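Local coordinates for protein P47 (Clostridium botulinum, PDB 6EKT), which may belong to a progenitor toxin complex that protects botulinum neurotoxin during its passage through the host gut, and has a TULIP-like fold, at residues L109-D114 with L127-G132; T86-G91 with S103-V108; I51-S56 with I64-D69. One frame throughout, in Å; residues are numbered along the deposited sequence.

Contact 1. Residues L109-D114 with L127-G132; sequences LEIKLD and LKFNFG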
loop_
_atom_site.group_PDB
_atom_site.type_symbol
_atom_site.label_atom_id
_atom_site.label_comp_id
_atom_site.label_asym_id
_atom_site.label_seq_id
_atom_site.Cartn_x
_atom_site.Cartn_y
_atom_site.Cartn_z
ATOM N N LEU A 109 -19.926 -0.014 -21.712
ATOM C CA LEU A 109 -19.148 -1.207 -21.899
ATOM C C LEU A 109 -18.434 -1.584 -20.605
ATOM O O LEU A 109 -18.330 -0.775 -19.664
ATOM C CB LEU A 109 -18.113 -1.004 -23.015
ATOM C CG LEU A 109 -18.602 -0.395 -24.336
ATOM C CD1 LEU A 109 -17.446 -0.060 -25.270
ATOM C CD2 LEU A 109 -19.578 -1.333 -25.015
ATOM N N GLU A 110 -17.958 -2.821 -20.568
ATOM C CA GLU A 110 -16.957 -3.225 -19.601
ATOM C C GLU A 110 -15.748 -3.734 -20.354
ATOM O O GLU A 110 -15.872 -4.582 -21.236
ATOM C CB GLU A 110 -17.499 -4.278 -18.630
ATOM C CG GLU A 110 -18.228 -3.650 -17.466
ATOM C CD GLU A 110 -18.686 -4.644 -16.414
ATOM O OE1 GLU A 110 -19.622 -4.297 -15.682
ATOM O OE2 GLU A 110 -18.116 -5.759 -16.299
ATOM N N ILE A 111 -14.569 -3.203 -20.017
ATOM C CA ILE A 111 -13.350 -3.600 -20.712
ATOM C C ILE A 111 -12.342 -4.056 -19.672
ATOM O O ILE A 111 -12.143 -3.376 -18.658
ATOM C CB ILE A 111 -12.773 -2.479 -21.621
ATOM C CG1 ILE A 111 -13.844 -1.980 -22.629
ATOM C CG2 ILE A 111 -11.521 -2.972 -22.353
ATOM C CD1 ILE A 111 -13.393 -0.905 -23.613
ATOM N N LYS A 112 -11.723 -5.198 -19.942
ATOM C CA LYS A 112 -10.696 -5.763 -19.069
ATOM C C LYS A 112 -9.444 -4.877 -19.058
ATOM O O LYS A 112 -9.106 -4.263 -20.072
ATOM C CB LYS A 112 -10.341 -7.168 -19.547
ATOM C CG LYS A 112 -9.518 -7.969 -18.549
ATOM C CD LYS A 112 -9.214 -9.372 -19.033
ATOM C CE LYS A 112 -10.410 -10.318 -18.938
ATOM N NZ LYS A 112 -10.865 -10.493 -17.542
ATOM N N LEU A 113 -8.792 -4.796 -17.896
ATOM C CA LEU A 113 -7.440 -4.240 -17.797
ATOM C C LEU A 113 -6.473 -5.394 -17.608
ATOM O O LEU A 113 -6.811 -6.392 -16.962
ATOM C CB LEU A 113 -7.317 -3.227 -16.650
ATOM C CG LEU A 113 -8.313 -2.051 -16.531
ATOM C CD1 LEU A 113 -7.867 -1.010 -15.517
ATOM C CD2 LEU A 113 -8.581 -1.342 -17.850
ATOM N N ASP A 114 -5.300 -5.293 -18.217
ATOM C CA ASP A 114 -4.225 -6.227 -17.948
ATOM C C ASP A 114 -2.900 -5.478 -17.860
ATOM O O ASP A 114 -2.803 -4.335 -18.311
ATOM C CB ASP A 114 -4.166 -7.323 -19.023
ATOM C CG ASP A 114 -5.046 -8.512 -18.682
ATOM O OD1 ASP A 114 -4.878 -9.098 -17.583
ATOM O OD2 ASP A 114 -5.929 -8.850 -19.506
ATOM N N LEU A 127 -0.449 -0.963 -16.881
ATOM C CA LEU A 127 -1.849 -1.350 -16.758
ATOM C C LEU A 127 -2.608 -0.566 -17.810
ATOM O O LEU A 127 -2.621 0.676 -17.795
ATOM C CB LEU A 127 -2.375 -1.071 -15.337
ATOM C CG LEU A 127 -3.823 -1.436 -14.965
ATOM C CD1 LEU A 127 -4.055 -2.939 -14.999
ATOM C CD2 LEU A 127 -4.164 -0.856 -13.596
ATOM N N LYS A 128 -3.185 -1.309 -18.755
ATOM C CA LYS A 128 -3.876 -0.754 -19.909
ATOM C C LYS A 128 -5.158 -1.556 -20.180
ATOM O O LYS A 128 -5.289 -2.706 -19.736
ATOM C CB LYS A 128 -3.008 -0.841 -21.180
ATOM C CG LYS A 128 -1.716 -0.037 -21.179
ATOM C CD LYS A 128 -1.194 0.105 -22.602
ATOM C CE LYS A 128 -0.323 -1.075 -23.017
ATOM N NZ LYS A 128 0.312 -0.786 -24.337
ATOM N N PHE A 129 -6.080 -0.943 -20.924
ATOM C CA PHE A 129 -7.202 -1.678 -21.527
ATOM C C PHE A 129 -6.723 -2.890 -22.320
ATOM O O PHE A 129 -5.734 -2.814 -23.060
ATOM C CB PHE A 129 -7.979 -0.784 -22.490
ATOM C CG PHE A 129 -8.914 0.189 -21.826
ATOM C CD1 PHE A 129 -9.951 -0.254 -21.002
ATOM C CD2 PHE A 129 -8.784 1.549 -22.059
ATOM C CE1 PHE A 129 -10.825 0.649 -20.405
ATOM C CE2 PHE A 129 -9.662 2.457 -21.477
ATOM C CZ PHE A 129 -10.690 2.000 -20.660
ATOM N N ASN A 130 -7.443 -3.996 -22.176
ATOM C CA ASN A 130 -7.242 -5.166 -23.011
ATOM C C ASN A 130 -8.558 -5.496 -23.717
ATOM O O ASN A 130 -9.521 -5.938 -23.085
ATOM C CB ASN A 130 -6.761 -6.356 -22.177
ATOM C CG ASN A 130 -6.361 -7.542 -23.023
ATOM O OD1 ASN A 130 -6.460 -7.523 -24.255
ATOM N ND2 ASN A 130 -5.933 -8.601 -22.363
ATOM N N PHE A 131 -8.574 -5.255 -25.025
ATOM C CA PHE A 131 -9.765 -5.428 -25.849
ATOM C C PHE A 131 -9.994 -6.902 -26.198
ATOM O O PHE A 131 -11.083 -7.266 -26.667
ATOM C CB PHE A 131 -9.643 -4.605 -27.143
ATOM C CG PHE A 131 -9.877 -3.116 -26.983
ATOM C CD1 PHE A 131 -9.889 -2.485 -25.734
ATOM C CD2 PHE A 131 -10.031 -2.320 -28.121
ATOM C CE1 PHE A 131 -10.061 -1.105 -25.624
ATOM C CE2 PHE A 131 -10.208 -0.941 -28.019
ATOM C CZ PHE A 131 -10.227 -0.333 -26.768
ATOM N N GLY A 132 -8.964 -7.733 -26.008
ATOM C CA GLY A 132 -9.045 -9.175 -26.269
ATOM C C GLY A 132 -9.270 -9.488 -27.731
ATOM O O GLY A 132 -8.640 -8.880 -28.612
#
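Asp114 and Asn130 meet across a beta hairpin, formed by strands 108-118 and 124-141 of this tubular lipid-binding (TULIP)-like protein, through a side-chain hydrogen bond. Asn130 ND2 donates to Asp114 OD2 over 2.9 Å in a nearly straight bond (169° at the hydrogen). The carboxylate receives it on its anti side, somewhat out of its own plane, whereas OD2 lies almost in the plane of the amide; the two flat groups are turned 65° apart. The strands themselves are joined by Asp114 N to Lys128 O (3.0 Å) and Lys128 N to Asp114 O (3.1 Å), and Asn130 N reaches Lys112 O at 2.7 Å.

Apolar side chains make up most of the remaining side-chain contact. Ile111 CG2, anti to the backbone N, is directed at Phe129 and stands 3.4 Å from its CD1, while the same methyl also lies against Phe131 CD1. Leu113 divides its branches: CD2 packs on Phe129 CD1 at 3.6 Å, and CD1 lies near the branched end of Leu127, which comes in at about a right angle. Farther out, Phe177 meets the Phe129 ring edge-to-face and Trp71 also touches it, while Phe166 of helix 152-168 packs on Ile111. The amine of Lys112 leaves the contact for Asn80 OD1.

Asn130 is itself held in place by the turn that follows it. With CG anti to the backbone N (chi1 -172°), its OD1 accepts from Gly132 N at 3.1 Å, an Asx turn in which the donor sits above the carbonyl plane.

Contact 2. Residues T86-G91 with S103-V108; sequences TPIKEG and SGINPV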
loop_
_atom_site.group_PDB
_atom_site.type_symbol
_atom_site.label_atom_id
_atom_site.label_comp_id
_atom_site.label_asym_id
_atom_site.label_seq_id
_atom_site.Cartn_x
_atom_site.Cartn_y
_atom_site.Cartn_z
ATOM N N THR A 86 -19.089 5.378 -23.310
ATOM C CA THR A 86 -18.358 5.842 -24.494
ATOM C C THR A 86 -19.269 6.674 -25.421
ATOM O O THR A 86 -19.502 6.279 -26.568
ATOM C CB THR A 86 -17.692 4.680 -25.275
ATOM O OG1 THR A 86 -18.707 3.803 -25.784
ATOM C CG2 THR A 86 -16.724 3.871 -24.393
ATOM N N PRO A 87 -19.786 7.828 -24.924
ATOM C CA PRO A 87 -20.718 8.640 -25.708
ATOM C C PRO A 87 -20.147 8.986 -27.095
ATOM O O PRO A 87 -18.989 9.413 -27.213
ATOM C CB PRO A 87 -20.918 9.900 -24.849
ATOM C CG PRO A 87 -19.748 9.921 -23.909
ATOM C CD PRO A 87 -19.484 8.470 -23.625
ATOM N N ILE A 88 -20.951 8.732 -28.120
ATOM C CA ILE A 88 -20.603 9.013 -29.518
ATOM C C ILE A 88 -21.182 10.382 -29.889
ATOM O O ILE A 88 -22.402 10.576 -29.853
ATOM C CB ILE A 88 -21.154 7.921 -30.481
ATOM C CG1 ILE A 88 -20.623 6.532 -30.094
ATOM C CG2 ILE A 88 -20.757 8.205 -31.932
ATOM C CD1 ILE A 88 -21.547 5.393 -30.471
ATOM N N LYS A 89 -20.312 11.321 -30.248
ATOM C CA LYS A 89 -20.781 12.646 -30.687
ATOM C C LYS A 89 -21.309 12.657 -32.125
ATOM O O LYS A 89 -22.245 13.402 -32.431
ATOM C CB LYS A 89 -19.738 13.756 -30.453
ATOM C CG LYS A 89 -18.428 13.664 -31.232
ATOM C CD LYS A 89 -17.629 14.964 -31.112
ATOM C CE LYS A 89 -16.132 14.717 -31.245
ATOM N NZ LYS A 89 -15.320 15.906 -30.839
ATOM N N GLU A 90 -20.701 11.846 -32.993
ATOM C CA GLU A 90 -21.126 11.718 -34.392
ATOM C C GLU A 90 -20.687 10.379 -34.990
ATOM O O GLU A 90 -19.696 9.772 -34.565
ATOM C CB GLU A 90 -20.634 12.893 -35.261
ATOM C CG GLU A 90 -19.128 12.958 -35.444
ATOM C CD GLU A 90 -18.699 13.886 -36.557
ATOM O OE1 GLU A 90 -18.941 13.574 -37.741
ATOM O OE2 GLU A 90 -18.112 14.932 -36.251
ATOM N N GLY A 91 -21.431 9.949 -35.999
ATOM C CA GLY A 91 -21.172 8.681 -36.648
ATOM C C GLY A 91 -22.436 7.990 -37.109
ATOM O O GLY A 91 -23.543 8.526 -36.984
ATOM N N SER A 103 -25.124 9.707 -33.651
ATOM C CA SER A 103 -25.013 10.936 -32.849
ATOM C C SER A 103 -25.902 10.850 -31.610
ATOM O O SER A 103 -27.090 10.534 -31.721
ATOM C CB SER A 103 -25.402 12.167 -33.672
ATOM O OG SER A 103 -24.552 12.306 -34.790
ATOM N N GLY A 104 -25.311 11.095 -30.439
ATOM C CA GLY A 104 -26.042 11.081 -29.172
ATOM C C GLY A 104 -26.289 9.705 -28.575
ATOM O O GLY A 104 -27.003 9.587 -27.578
ATOM N N ILE A 105 -25.682 8.672 -29.163
ATOM C CA ILE A 105 -25.743 7.302 -28.621
ATOM C C ILE A 105 -24.654 7.154 -27.543
ATOM O O ILE A 105 -23.504 7.600 -27.735
ATOM C CB ILE A 105 -25.671 6.223 -29.749
ATOM C CG1 ILE A 105 -27.042 6.031 -30.433
ATOM C CG2 ILE A 105 -25.236 4.859 -29.223
ATOM C CD1 ILE A 105 -27.593 7.233 -31.161
ATOM N N ASN A 106 -25.033 6.532 -26.421
ATOM C CA ASN A 106 -24.218 6.517 -25.199
ATOM C C ASN A 106 -24.076 5.082 -24.622
ATOM O O ASN A 106 -24.759 4.722 -23.646
ATOM C CB ASN A 106 -24.818 7.517 -24.186
ATOM C CG ASN A 106 -23.910 7.781 -22.999
ATOM O OD1 ASN A 106 -22.706 7.482 -23.025
ATOM N ND2 ASN A 106 -24.485 8.364 -21.947
ATOM N N PRO A 107 -23.189 4.254 -25.231
ATOM C CA PRO A 107 -23.013 2.870 -24.794
ATOM C C PRO A 107 -22.297 2.758 -23.450
ATOM O O PRO A 107 -21.486 3.622 -23.086
ATOM C CB PRO A 107 -22.135 2.254 -25.898
ATOM C CG PRO A 107 -22.202 3.219 -27.059
ATOM C CD PRO A 107 -22.316 4.554 -26.382
ATOM N N VAL A 108 -22.634 1.698 -22.720
ATOM C CA VAL A 108 -21.910 1.333 -21.513
ATOM C C VAL A 108 -21.254 -0.013 -21.779
ATOM O O VAL A 108 -21.937 -1.014 -22.067
ATOM C CB VAL A 108 -22.840 1.255 -20.274
ATOM C CG1 VAL A 108 -22.040 0.926 -19.016
ATOM C CG2 VAL A 108 -23.606 2.558 -20.102
HETATM O O HOH W 1 -23.469 10.283 -27.133
HETATM O O HOH W 2 -23.751 11.484 -37.172
#
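Ile88 and Ile105 form the close-packed middle of this contact. Ile88 N donates to Ile105 O at 2.8 Å in a practically straight bond (175°), and the two side chains run alongside each other in one direction, with Ile88 CD1 3.9 Å from Ile105 CG2. Because CG1 is turned anti to the carbonyl carbon (chi1 -58°), the Ile88 chain also carries CD1 to Pro107 CG. Phe158 of helix 152-168 touches all three residues.

Toward Thr86 the fit stays close: Thr86 N donates to Pro107 O at 3.0 Å, and Pro107 CD lies 3.3 Å from Thr86 O. The buried Thr86 OG1 rests against the proline ring and has no polar partner in the model. Beyond Ile88 the chain turns a corner at Lys89 and Glu90, so that the strands on the two sides of it belong to different sheets; both residues face Val67 in a classic beta bulge.

From Ile88 O toward Gly91 the union is looser and partly mediated by water. Gly104 N still donates to Ile88 O, but at a bent 145°, and one water donates to both Ile88 O and Ile105 O. Ser103 OG packs on Glu90 CA, and a second water, 2.6 Å from Ser103 OG, accepts from Gly91 N. On this side Lys89 and Glu90 are exposed and their side chains start away from residues 103-108, although Glu90 CB still brushes Ser103 OG.

Contact 3. Residues I51-S56 with I64-D69; sequences IQFLYS and IKMVFD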
loop_
_atom_site.group_PDB
_atom_site.type_symbol
_atom_site.label_atom_id
_atom_site.label_comp_id
_atom_site.label_asym_id
_atom_site.label_seq_id
_atom_site.Cartn_x
_atom_site.Cartn_y
_atom_site.Cartn_z
ATOM N N ILE A 51 -10.153 10.500 -31.069
ATOM C CA ILE A 51 -10.334 9.088 -31.383
ATOM C C ILE A 51 -11.586 8.865 -32.215
ATOM O O ILE A 51 -12.694 9.251 -31.819
ATOM C CB ILE A 51 -10.377 8.221 -30.095
ATOM C CG1 ILE A 51 -9.136 8.468 -29.201
ATOM C CG2 ILE A 51 -10.573 6.746 -30.430
ATOM C CD1 ILE A 51 -7.814 7.962 -29.753
ATOM N N GLN A 52 -11.379 8.266 -33.386
ATOM C CA GLN A 52 -12.475 7.712 -34.174
ATOM C C GLN A 52 -12.204 6.271 -34.599
ATOM O O GLN A 52 -11.075 5.922 -34.960
ATOM C CB GLN A 52 -12.861 8.614 -35.351
ATOM C CG GLN A 52 -11.843 8.762 -36.479
ATOM C CD GLN A 52 -12.483 9.309 -37.749
ATOM O OE1 GLN A 52 -12.665 8.582 -38.729
ATOM N NE2 GLN A 52 -12.860 10.581 -37.724
ATOM N N PHE A 53 -13.241 5.442 -34.503
ATOM C CA PHE A 53 -13.160 4.037 -34.879
ATOM C C PHE A 53 -13.969 3.840 -36.160
ATOM O O PHE A 53 -15.166 4.179 -36.202
ATOM C CB PHE A 53 -13.737 3.106 -33.778
ATOM C CG PHE A 53 -12.896 2.987 -32.512
ATOM C CD1 PHE A 53 -11.622 3.568 -32.388
ATOM C CD2 PHE A 53 -13.392 2.244 -31.430
ATOM C CE1 PHE A 53 -10.880 3.415 -31.213
ATOM C CE2 PHE A 53 -12.654 2.090 -30.260
ATOM C CZ PHE A 53 -11.402 2.679 -30.150
ATOM N N LEU A 54 -13.301 3.307 -37.185
ATOM C CA LEU A 54 -13.943 2.828 -38.417
ATOM C C LEU A 54 -13.795 1.316 -38.574
ATOM O O LEU A 54 -12.759 0.744 -38.224
ATOM C CB LEU A 54 -13.335 3.498 -39.664
ATOM C CG LEU A 54 -13.225 5.022 -39.772
ATOM C CD1 LEU A 54 -12.208 5.436 -40.840
ATOM C CD2 LEU A 54 -14.585 5.601 -40.113
ATOM N N TYR A 55 -14.833 0.691 -39.132
ATOM C CA TYR A 55 -14.803 -0.711 -39.519
ATOM C C TYR A 55 -15.660 -0.906 -40.774
ATOM O O TYR A 55 -16.770 -0.379 -40.861
ATOM C CB TYR A 55 -15.280 -1.625 -38.380
ATOM C CG TYR A 55 -15.492 -3.060 -38.819
ATOM C CD1 TYR A 55 -14.414 -3.967 -38.878
ATOM C CD2 TYR A 55 -16.754 -3.505 -39.212
ATOM C CE1 TYR A 55 -14.606 -5.282 -39.309
ATOM C CE2 TYR A 55 -16.950 -4.810 -39.644
ATOM C CZ TYR A 55 -15.877 -5.686 -39.687
ATOM O OH TYR A 55 -16.088 -6.974 -40.111
ATOM N N SER A 56 -15.129 -1.683 -41.719
ATOM C CA SER A 56 -15.801 -2.003 -42.982
ATOM C C SER A 56 -15.683 -3.473 -43.333
ATOM O O SER A 56 -14.698 -4.131 -42.983
ATOM C CB SER A 56 -15.189 -1.197 -44.121
ATOM O OG SER A 56 -15.725 0.098 -44.131
ATOM N N ILE A 64 -19.298 0.930 -40.090
ATOM C CA ILE A 64 -19.556 1.689 -38.869
ATOM C C ILE A 64 -18.473 2.761 -38.678
ATOM O O ILE A 64 -17.296 2.524 -38.975
ATOM C CB ILE A 64 -19.696 0.771 -37.618
ATOM C CG1 ILE A 64 -20.020 1.601 -36.362
ATOM C CG2 ILE A 64 -18.473 -0.125 -37.435
ATOM C CD1 ILE A 64 -20.481 0.793 -35.161
ATOM N N LYS A 65 -18.897 3.934 -38.216
ATOM C CA LYS A 65 -17.997 5.032 -37.882
ATOM C C LYS A 65 -18.436 5.617 -36.549
ATOM O O LYS A 65 -19.626 5.919 -36.375
ATOM C CB LYS A 65 -18.047 6.125 -38.969
ATOM C CG LYS A 65 -17.267 7.389 -38.634
ATOM C CD LYS A 65 -17.253 8.333 -39.826
ATOM C CE LYS A 65 -16.506 9.605 -39.494
ATOM N NZ LYS A 65 -16.593 10.498 -40.686
ATOM N N MET A 66 -17.475 5.776 -35.626
ATOM C CA MET A 66 -17.724 6.343 -34.293
ATOM C C MET A 66 -16.672 7.376 -33.930
ATOM O O MET A 66 -15.480 7.053 -33.828
ATOM C CB MET A 66 -17.763 5.241 -33.218
ATOM C CG MET A 66 -18.936 4.276 -33.311
ATOM S SD MET A 66 -18.983 2.959 -32.072
ATOM C CE MET A 66 -17.605 1.920 -32.542
ATOM N N VAL A 67 -17.111 8.616 -33.736
ATOM C CA VAL A 67 -16.245 9.666 -33.186
ATOM C C VAL A 67 -16.739 9.946 -31.758
ATOM O O VAL A 67 -17.908 10.311 -31.553
ATOM C CB VAL A 67 -16.231 10.962 -34.055
ATOM C CG1 VAL A 67 -15.069 11.869 -33.657
ATOM C CG2 VAL A 67 -16.143 10.644 -35.551
ATOM N N PHE A 68 -15.852 9.753 -30.781
ATOM C CA PHE A 68 -16.231 9.805 -29.365
ATOM C C PHE A 68 -16.220 11.195 -28.741
ATOM O O PHE A 68 -15.304 11.993 -28.962
ATOM C CB PHE A 68 -15.361 8.848 -28.528
ATOM C CG PHE A 68 -15.471 7.409 -28.956
ATOM C CD1 PHE A 68 -16.602 6.657 -28.651
ATOM C CD2 PHE A 68 -14.427 6.799 -29.649
ATOM C CE1 PHE A 68 -16.693 5.321 -29.035
ATOM C CE2 PHE A 68 -14.511 5.469 -30.045
ATOM C CZ PHE A 68 -15.645 4.728 -29.738
ATOM N N ASP A 69 -17.266 11.464 -27.967
ATOM C CA ASP A 69 -17.348 12.611 -27.066
ATOM C C ASP A 69 -16.267 12.509 -25.976
ATOM O O ASP A 69 -15.492 13.450 -25.768
ATOM C CB ASP A 69 -18.743 12.636 -26.429
ATOM C CG ASP A 69 -19.312 14.031 -26.296
ATOM O OD1 ASP A 69 -18.902 14.758 -25.372
ATOM O OD2 ASP A 69 -20.194 14.389 -27.108
#
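Phe53 and Phe68 meet edge-to-face on the buried side of the antiparallel hairpin made by strands 52-57 and 62-68. Their planes stand at 85° and their centroids are 5.1 Å apart, a T-shaped geometry in which the edge of Phe68 is turned to the face of Phe53.

Phe53 can be followed outward from the backbone. Its CB is 4.2 Å from Met66 CE, the methyl that lies at the edge of the ring, near its plane. CG, anti to the carbonyl carbon (chi1 -71°), comes within 3.9 Å of Phe68 CE2. CD2 makes the closest approach, 3.7 Å to Phe68 CE2, with Phe68 CZ almost as near; CE2 meets the same two atoms, and CD1 and, at the tip, CZ meet Phe68 CE2 alone, at slightly longer range. Phe68 thus covers one face of the ring, its CE2 displaced toward the rim. Phe166 makes a further edge-to-face pair with Phe53, as Trp71 does with Phe68.

Tyr55 and Ile64 continue this face, Ile64 CG2 lying at the edge of the tyrosine ring and 3.7 Å from Tyr55 CB. On the opposite face of the sheet, Leu54 CD2 packs alongside the extended Lys65 chain, 3.5 Å from its CG, and Gln52 runs beside Val67.

Paired backbone bonds link Phe53 with Met66 and Tyr55 with Ile64, whereas Phe68 N to Ile51 O is weak at 3.4 Å. The hairpin is therefore two-sided in its chemistry: aromatic and aliphatic groups gather on the face that meets helix 152-168 and the loop after it, while the face of Gln52, Leu54, Lys65 and Val67 combines polar ends with aliphatic stems and is more accessible to solvent.

Overall arrangement
From the N terminus, contact 3 comes first, closing the short hairpin loop between residues 51-56 and 64-69. Contact 2 follows, bringing 86-91 and 103-108 together around the excursion through strands 91-94 and 99-101, and contact 1 closes the next hairpin. The three loops lie in series, none enclosing another. Contacts 2 and 3, with centres about 10 Å apart, are joined by probable backbone hydrogen bonds from Asp69 to Pro87 and from Lys89 to Val67. Contact 1, centred about 19 Å from contact 2, touches it where Leu109 packs on Thr86. Contact 3 lies in the four-stranded sheet and contact 1 in that of strands 81-88 and 108-118; contact 2 joins them, and helix 152-168 touches all three.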